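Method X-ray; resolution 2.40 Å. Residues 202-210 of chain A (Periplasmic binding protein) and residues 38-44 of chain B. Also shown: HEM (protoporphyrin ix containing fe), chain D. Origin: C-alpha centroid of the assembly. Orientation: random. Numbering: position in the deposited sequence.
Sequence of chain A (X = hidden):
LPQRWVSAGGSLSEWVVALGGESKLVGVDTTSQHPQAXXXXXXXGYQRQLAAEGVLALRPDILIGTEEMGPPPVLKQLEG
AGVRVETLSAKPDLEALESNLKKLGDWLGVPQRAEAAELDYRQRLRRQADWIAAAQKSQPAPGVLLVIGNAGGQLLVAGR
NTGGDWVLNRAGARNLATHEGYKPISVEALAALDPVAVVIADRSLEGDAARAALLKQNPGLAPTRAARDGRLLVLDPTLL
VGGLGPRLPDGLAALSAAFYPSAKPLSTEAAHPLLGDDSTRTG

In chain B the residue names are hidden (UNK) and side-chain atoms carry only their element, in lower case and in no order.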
# COMPACT_ATOMS: atom_id res chain seq x y z
N ASP A 202 6.14 18.90 -14.92
CA ASP A 202 5.66 18.13 -16.05
C ASP A 202 4.15 17.89 -15.95
O ASP A 202 3.64 17.50 -14.91
CB ASP A 202 6.41 16.81 -16.14
CG ASP A 202 6.29 16.16 -17.51
OD1 ASP A 202 5.16 15.81 -17.91
OD2 ASP A 202 7.33 16.02 -18.18
N ARG A 203 3.45 18.12 -17.05
CA ARG A 203 2.01 17.93 -17.11
C ARG A 203 1.58 16.47 -17.05
O ARG A 203 0.53 16.15 -16.50
CB ARG A 203 1.46 18.54 -18.41
CG ARG A 203 1.56 20.05 -18.49
CD ARG A 203 1.45 20.51 -19.93
NE ARG A 203 0.44 19.76 -20.66
CZ ARG A 203 0.21 19.88 -21.97
NH1 ARG A 203 0.92 20.73 -22.70
NH2 ARG A 203 -0.73 19.14 -22.55
N SER A 204 2.40 15.58 -17.60
CA SER A 204 2.07 14.15 -17.65
C SER A 204 2.88 13.21 -16.76
O SER A 204 2.36 12.18 -16.33
CB SER A 204 2.19 13.65 -19.08
OG SER A 204 1.64 14.58 -20.00
N LEU A 205 4.14 13.54 -16.49
CA LEU A 205 5.00 12.68 -15.70
C LEU A 205 5.36 13.21 -14.31
O LEU A 205 5.27 14.41 -14.04
CB LEU A 205 6.29 12.42 -16.49
CG LEU A 205 6.14 11.81 -17.88
CD1 LEU A 205 7.44 11.94 -18.62
CD2 LEU A 205 5.71 10.36 -17.78
N GLU A 206 5.80 12.30 -13.45
CA GLU A 206 6.18 12.63 -12.09
C GLU A 206 7.46 11.87 -11.69
O GLU A 206 7.88 10.95 -12.38
CB GLU A 206 5.02 12.29 -11.15
CG GLU A 206 5.28 12.56 -9.68
CD GLU A 206 4.02 12.39 -8.84
OE1 GLU A 206 3.32 11.36 -9.04
OE2 GLU A 206 3.73 13.27 -8.00
N GLY A 207 8.08 12.28 -10.59
CA GLY A 207 9.29 11.63 -10.10
C GLY A 207 10.35 11.25 -11.13
O GLY A 207 10.65 12.01 -12.05
N ASP A 208 10.91 10.06 -10.96
CA ASP A 208 11.96 9.56 -11.85
C ASP A 208 11.53 9.44 -13.30
O ASP A 208 12.36 9.54 -14.21
CB ASP A 208 12.48 8.22 -11.34
CG ASP A 208 13.18 8.34 -10.00
OD1 ASP A 208 14.06 9.21 -9.87
OD2 ASP A 208 12.86 7.55 -9.08
N ALA A 209 10.24 9.21 -13.52
CA ALA A 209 9.73 9.09 -14.88
C ALA A 209 9.91 10.44 -15.55
O ALA A 209 10.33 10.54 -16.71
CB ALA A 209 8.26 8.68 -14.85
N ALA A 210 9.59 11.50 -14.81
CA ALA A 210 9.73 12.84 -15.34
C ALA A 210 11.20 13.12 -15.63
O ALA A 210 11.53 13.70 -16.66
CB ALA A 210 9.19 13.86 -14.33
N UNK B 38 -0.06 4.41 -21.24
CA UNK B 38 -0.64 5.41 -22.14
C UNK B 38 -0.98 6.72 -21.42
O UNK B 38 -1.09 7.78 -22.06
c UNK B 38 -0.41 3.62 -24.46
c UNK B 38 -2.91 3.35 -24.53
c UNK B 38 -1.75 4.30 -24.25
c UNK B 38 -1.88 4.83 -22.81
N UNK B 39 -1.14 6.66 -20.11
CA UNK B 39 -1.46 7.86 -19.34
C UNK B 39 -0.24 8.78 -19.21
O UNK B 39 -0.37 9.96 -18.91
c UNK B 39 -1.96 7.47 -17.94
c UNK B 39 -4.26 6.74 -15.77
c UNK B 39 -3.36 5.85 -16.60
n UNK B 39 -4.71 6.02 -14.54
c UNK B 39 -3.08 6.45 -17.97
N UNK B 40 0.95 8.23 -19.46
CA UNK B 40 2.17 9.01 -19.36
C UNK B 40 2.60 9.62 -20.70
O UNK B 40 3.66 10.24 -20.79
n UNK B 40 3.77 5.38 -16.93
c UNK B 40 3.29 8.14 -18.77
c UNK B 40 2.94 7.60 -17.39
o UNK B 40 5.00 7.13 -16.27
c UNK B 40 3.99 6.68 -16.81
N UNK B 41 1.79 9.44 -21.74
CA UNK B 41 2.12 10.01 -23.04
C UNK B 41 1.49 11.39 -23.14
O UNK B 41 0.59 11.73 -22.38
c UNK B 41 3.72 8.04 -24.91
c UNK B 41 1.58 9.13 -24.18
c UNK B 41 1.51 7.11 -25.59
c UNK B 41 2.27 7.81 -24.49
N UNK B 42 1.96 12.22 -24.08
CA UNK B 42 1.39 13.57 -24.23
C UNK B 42 -0.12 13.45 -24.45
O UNK B 42 -0.59 12.51 -25.08
c UNK B 42 3.43 13.43 -25.41
c UNK B 42 2.10 14.10 -25.47
c UNK B 42 3.08 12.02 -25.02
N UNK B 43 -0.89 14.41 -23.93
CA UNK B 43 -2.33 14.37 -24.09
C UNK B 43 -2.86 15.36 -25.12
O UNK B 43 -2.44 16.51 -25.16
o UNK B 43 -4.42 14.79 -22.93
c UNK B 43 -3.02 14.63 -22.75
N UNK B 44 -3.79 14.90 -25.95
CA UNK B 44 -4.40 15.75 -26.97
C UNK B 44 -5.80 16.17 -26.57
O UNK B 44 -6.54 16.71 -27.39
c UNK B 44 -3.09 14.86 -28.91
c UNK B 44 -4.48 15.03 -28.32
c UNK B 44 -5.14 13.67 -28.15
CHA HEM D . -2.01 23.23 -23.59
CHB HEM D . -3.17 20.31 -19.80
CHC HEM D . -0.39 23.02 -16.89
CHD HEM D . 0.70 25.98 -20.61
C1A HEM D . -2.58 22.18 -22.82
C2A HEM D . -3.41 21.10 -23.32
C3A HEM D . -3.75 20.31 -22.25
C4A HEM D . -3.11 20.87 -21.10
CMA HEM D . -4.69 19.10 -22.26
CAA HEM D . -3.85 20.81 -24.76
CBA HEM D . -2.85 19.98 -25.56
CGA HEM D . -1.58 20.75 -25.88
O1A HEM D . -1.64 21.72 -26.68
O2A HEM D . -0.51 20.39 -25.34
C1B HEM D . -2.58 20.84 -18.65
C2B HEM D . -2.64 20.24 -17.32
C3B HEM D . -1.85 20.99 -16.50
C4B HEM D . -1.32 22.07 -17.32
CMB HEM D . -3.49 19.03 -16.91
CAB HEM D . -1.61 20.82 -15.13
CBB HEM D . -1.35 19.63 -14.54
C1C HEM D . 0.14 24.07 -17.66
C2C HEM D . 1.12 25.02 -17.18
C3C HEM D . 1.48 25.81 -18.21
C4C HEM D . 0.63 25.42 -19.32
CMC HEM D . 1.66 25.13 -15.76
CAC HEM D . 2.59 26.67 -18.24
CBC HEM D . 2.51 28.01 -18.10
C1D HEM D . 0.03 25.51 -21.73
C2D HEM D . 0.20 26.07 -23.04
C3D HEM D . -0.57 25.35 -23.88
C4D HEM D . -1.19 24.27 -23.10
CMD HEM D . 1.07 27.27 -23.43
CAD HEM D . -0.80 25.75 -25.34
CBD HEM D . -2.21 26.20 -25.71
CGD HEM D . -2.64 27.50 -25.03
O1D HEM D . -3.77 27.96 -25.31
O2D HEM D . -1.86 28.07 -24.23
NA HEM D . -2.42 22.05 -21.43
NB HEM D . -1.81 22.00 -18.64
NC HEM D . -0.18 24.33 -18.98
ND HEM D . -0.83 24.41 -21.75
FE HEM D . -1.47 23.30 -20.18
O HOH W 1 4.44 9.53 -13.97
O HOH W 2 -0.17 15.86 -21.74

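Position 38 of chain B carries four side-chain carbons and no heteroatom, forked at the second. That pattern makes it leucine, Leu B38. It is buried and touches nothing on the chain A stretch, so a purely apolar side chain costs no polar partner here; its backbone O takes part instead, accepting a weak hydrogen bond from the backbone N of position 41 at 3.3 Å.

At position 39 four carbons run in a row and end in a nitrogen. An unbranched chain of this kind is lysine, Lys B39. Its CA-to-CB bond points sideways and its end leads away from chain A into an exposed setting, which suits a charged amine. What approaches chain A is the backbone: O of Lys B39 lies 4.4 Å from O of Ser A204, too far and of the wrong polarity for a bond.

Position 40 has three carbons, the third bearing one oxygen and one nitrogen. Its CB packs 3.4 Å from CD2 of Leu A205, and its side-chain oxygen sits 3.9 Å from CB of Ala A209. Two carbons leading to a terminal amide define glutamine, Gln B40. Its chi1 is m and its chi2 t, so the aliphatic part can pack on leucine while the amide reaches further along chain A. There OE1 of Gln B40 accepts a weak hydrogen bond of 3.4 Å from water 1, which in turn accepts one of 3.1 Å from N of Glu A206.

Position 41 again shows four carbons forked at the second, with CA-to-CB pointing away from chain A. This is Leu B41, whose side chain is buried, as befits its apolar character. Its backbone O lies nearer chain A, 3.9 Å from OG of Ser A204, with no hydrogen bond between them.

At position 42 three carbons close a ring onto the backbone nitrogen, so the residue is proline, Pro B42. A phi of -56° fits the ring's restriction, and the missing N-H is no loss where no acceptor on the chain A stretch approaches that nitrogen. Its CA lies 4.4 Å from OG of Ser A204.

Position 43 has one carbon and then one oxygen, the mark of serine, Ser B43. CA-to-CB points toward chain A, yet the side chain's nearest approach is CB of Ser B43 to NH2 of Arg A203, 5.1 Å. The small hydroxyl suits the place because OG is hydrogen-bonded just outside the stretches. N of Ser B43 donates to water 2 at 2.7 Å, and that water lies 2.8 Å from OG of Ser A204, a hydrogen bond.

Position 44 has one carbon carrying two more: Val B44, whose branched apolar side chain suits a buried place, pointing away and needing no polar partner.

The contact therefore works without a direct hydrogen bond. Leu A205 and Gln B40 pack together, and two waters bridge the chains. OD1 of Asp A202 accepts from N of Ser A204 (2.8 Å) and N of Leu A205 (2.9 Å), bracing the chain A turn. Arg A203 binds the heme through NH1 and NH2, 3.0 and 3.1 Å from O2A of HEM, while O of Ser B43 lies near its guanidinium edge.

Chain B 38-44: LKQLPSV
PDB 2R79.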